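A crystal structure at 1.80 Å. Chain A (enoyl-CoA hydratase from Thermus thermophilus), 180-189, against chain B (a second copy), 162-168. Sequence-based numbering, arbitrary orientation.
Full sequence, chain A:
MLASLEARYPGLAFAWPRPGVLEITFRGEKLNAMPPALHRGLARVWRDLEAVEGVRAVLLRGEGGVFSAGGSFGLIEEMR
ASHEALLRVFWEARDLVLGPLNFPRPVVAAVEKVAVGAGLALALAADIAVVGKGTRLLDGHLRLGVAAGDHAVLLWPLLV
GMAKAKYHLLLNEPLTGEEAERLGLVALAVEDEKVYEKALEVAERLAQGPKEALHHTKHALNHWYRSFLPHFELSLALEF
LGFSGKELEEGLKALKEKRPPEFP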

# COMPACT_ATOMS: atom_id res chain seq x y z
N ALA A 180 -27.78 0.28 10.52
CA ALA A 180 -26.70 0.66 9.61
C ALA A 180 -26.04 1.98 10.01
O ALA A 180 -24.82 2.11 9.92
N GLU A 181 -26.83 2.95 10.46
CA GLU A 181 -26.27 4.24 10.87
C GLU A 181 -25.44 4.08 12.15
O GLU A 181 -24.37 4.68 12.30
N ARG A 182 -25.94 3.25 13.06
CA ARG A 182 -25.26 3.00 14.33
C ARG A 182 -23.90 2.35 14.09
O ARG A 182 -22.93 2.63 14.81
N LEU A 183 -23.82 1.49 13.08
CA LEU A 183 -22.57 0.82 12.73
C LEU A 183 -21.62 1.73 11.96
O LEU A 183 -20.41 1.49 11.93
N GLY A 184 -22.16 2.76 11.33
CA GLY A 184 -21.34 3.68 10.55
C GLY A 184 -21.35 3.38 9.06
O GLY A 184 -20.56 3.93 8.30
N LEU A 185 -22.26 2.51 8.63
CA LEU A 185 -22.36 2.16 7.21
C LEU A 185 -22.90 3.34 6.41
O LEU A 185 -22.50 3.56 5.26
N VAL A 186 -23.82 4.09 7.01
CA VAL A 186 -24.42 5.25 6.36
C VAL A 186 -24.41 6.43 7.33
O VAL A 186 -24.31 6.24 8.55
N ALA A 187 -24.54 7.64 6.79
CA ALA A 187 -24.49 8.85 7.61
C ALA A 187 -25.71 9.16 8.47
O ALA A 187 -25.58 9.52 9.64
N LEU A 188 -26.89 9.03 7.88
CA LEU A 188 -28.11 9.35 8.61
C LEU A 188 -29.22 8.34 8.41
O LEU A 188 -29.35 7.75 7.34
N ALA A 189 -30.03 8.17 9.45
CA ALA A 189 -31.18 7.28 9.41
C ALA A 189 -32.31 8.13 9.98
O ALA A 189 -32.27 8.51 11.14
N MET B 162 -15.48 5.99 6.64
CA MET B 162 -15.71 6.96 5.58
C MET B 162 -17.06 7.66 5.53
O MET B 162 -17.14 8.82 5.13
N ALA B 163 -18.13 6.98 5.92
CA ALA B 163 -19.45 7.60 5.88
C ALA B 163 -19.54 8.79 6.84
O ALA B 163 -19.93 9.89 6.45
N LYS B 164 -19.16 8.57 8.09
CA LYS B 164 -19.21 9.65 9.07
C LYS B 164 -18.17 10.71 8.72
O LYS B 164 -18.41 11.90 8.91
N ALA B 165 -17.02 10.29 8.20
CA ALA B 165 -16.00 11.26 7.81
C ALA B 165 -16.56 12.19 6.73
O ALA B 165 -16.53 13.41 6.87
N LYS B 166 -17.08 11.60 5.66
CA LYS B 166 -17.63 12.41 4.58
C LYS B 166 -18.78 13.30 5.03
O LYS B 166 -18.87 14.45 4.60
N TYR B 167 -19.64 12.78 5.89
CA TYR B 167 -20.77 13.56 6.37
C TYR B 167 -20.35 14.81 7.15
O TYR B 167 -20.80 15.92 6.84
N HIS B 168 -19.50 14.64 8.15
CA HIS B 168 -19.07 15.77 8.97
C HIS B 168 -18.05 16.69 8.31
O HIS B 168 -18.02 17.88 8.61

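When a helix packs against an irregular segment of a neighbouring subunit, small residues commonly set how closely the backbones approach, while longer side chains seek out the polar groups that the irregular segment leaves unpaired. The contact between two copies of this enoyl-CoA hydratase, a helix of chain B against a helix end, loop and strand start of chain A, illustrates the principle.

Met B162 opens the chain B stretch without taking part: its side chain (chi1 t, chi2 p, chi3 p) ends leading away from chain A. The next residue, Ala B163, points toward the partner, at the place where the backbones come nearest. Its CB lies 3.4 Å from Gly A184 O and 3.7 Å from Leu A185 O, so a single methyl sits against the loop backbone. On the chain A side, Gly A184 leaves the helix with positive phi, a conformation in which a CB would be jammed against the preceding carbonyl oxygen. Leu A185 (t, p) and Val A186 (m) direct their side chains away, leaving mainly backbone to meet the methyl.

Lys B164 supplies the polar anchor. Its CA-to-CB bond points sideways, but the chain (m, m, t, t) carries its ammonium group to chain A. There NZ donates to Glu A181 OE1 at 2.7 Å, forming a salt bridge, and to Ala A187 O at 2.8 Å. One cation thus ties the last turn of the helix to the residue just before the strand. Glu A181 (chi1 t, chi2 m) also starts sideways and reaches the lysine with its end. Along the way, Lys B164 CE passes 3.9 Å from Val A186 O, a carbonyl buried here without a polar partner. The lysine backbone is engaged as well: water 1 accepts from Lys B164 N at 3.0 Å and donates to Gly A184 O at 2.8 Å, bridging the chains beside the alanine methyl.

Ala B165 is out of reach, and Lys B166 (m, t, t, t) leads away to a partner elsewhere in the structure. One helical turn beyond Ala B163, Tyr B167 again points toward chain A. With chi1 t and chi2 at 74°, it provides the apolar part of the contact: its CB lies 3.7 Å from Ala A187 CB, and its CE1 is 3.5 Å from CD1 of Leu A188 (m, t), whose CD2 approaches the tyrosine OH, also at 3.5 Å. Ala A187 CB and Leu A188 CD1 meet the ring obliquely.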

# COMPACT_ATOMS: atom_id res chain seq x y z
CB ALA A 180 -27.22 0.73 8.18
CB GLU A 181 -27.38 5.27 11.10
CG GLU A 181 -26.88 6.69 11.43
CD GLU A 181 -26.52 6.88 12.89
OE1 GLU A 181 -25.70 7.77 13.20
OE2 GLU A 181 -27.08 6.16 13.75
CB ARG A 182 -26.13 2.09 15.20
CG ARG A 182 -25.71 1.99 16.66
CD ARG A 182 -26.87 1.43 17.47
NE ARG A 182 -28.10 2.16 17.17
CZ ARG A 182 -29.31 1.83 17.61
NH1 ARG A 182 -29.48 0.76 18.37
NH2 ARG A 182 -30.36 2.58 17.27
CB LEU A 183 -22.84 -0.43 11.88
CG LEU A 183 -23.60 -1.61 12.49
CD1 LEU A 183 -23.70 -2.73 11.46
CD2 LEU A 183 -22.88 -2.10 13.75
CB LEU A 185 -23.29 0.96 7.02
CG LEU A 185 -23.32 0.39 5.59
CD1 LEU A 185 -22.04 -0.38 5.32
CD2 LEU A 185 -24.53 -0.52 5.43
CB VAL A 186 -25.87 4.98 5.93
CG1 VAL A 186 -25.90 3.85 4.91
CG2 VAL A 186 -26.73 4.63 7.14
CB ALA A 187 -24.19 10.06 6.72
CB LEU A 188 -28.64 10.71 8.18
CG LEU A 188 -27.77 11.96 8.36
CD1 LEU A 188 -28.36 13.08 7.52
CD2 LEU A 188 -27.70 12.35 9.84
CB ALA A 189 -30.96 6.06 10.28
CB MET B 162 -15.43 6.32 4.22
CG MET B 162 -15.27 7.34 3.09
SD MET B 162 -13.89 8.47 3.40
CE MET B 162 -12.53 7.31 3.32
CB ALA B 163 -20.54 6.58 6.20
CB LYS B 164 -19.01 9.08 10.48
CG LYS B 164 -20.18 8.21 10.95
CD LYS B 164 -21.47 9.03 11.03
CE LYS B 164 -22.64 8.18 11.50
NZ LYS B 164 -23.83 9.03 11.76
CB ALA B 165 -14.75 10.54 7.29
CB LYS B 166 -18.08 11.52 3.42
CG LYS B 166 -16.93 11.06 2.54
CD LYS B 166 -17.40 10.23 1.37
CE LYS B 166 -16.25 9.94 0.43
NZ LYS B 166 -16.68 9.09 -0.71
CB TYR B 167 -21.68 12.69 7.24
CG TYR B 167 -22.90 13.41 7.78
CD1 TYR B 167 -23.97 13.72 6.95
CD2 TYR B 167 -22.96 13.81 9.11
CE1 TYR B 167 -25.08 14.42 7.44
CE2 TYR B 167 -24.05 14.51 9.61
CZ TYR B 167 -25.11 14.81 8.77
OH TYR B 167 -26.20 15.49 9.26
CB HIS B 168 -18.54 15.27 10.32
CG HIS B 168 -19.59 14.62 11.16
ND1 HIS B 168 -20.52 15.34 11.88
CD2 HIS B 168 -19.91 13.32 11.34
CE1 HIS B 168 -21.36 14.51 12.47
NE2 HIS B 168 -21.01 13.27 12.15
O HOH W 1 -18.47 5.75 8.80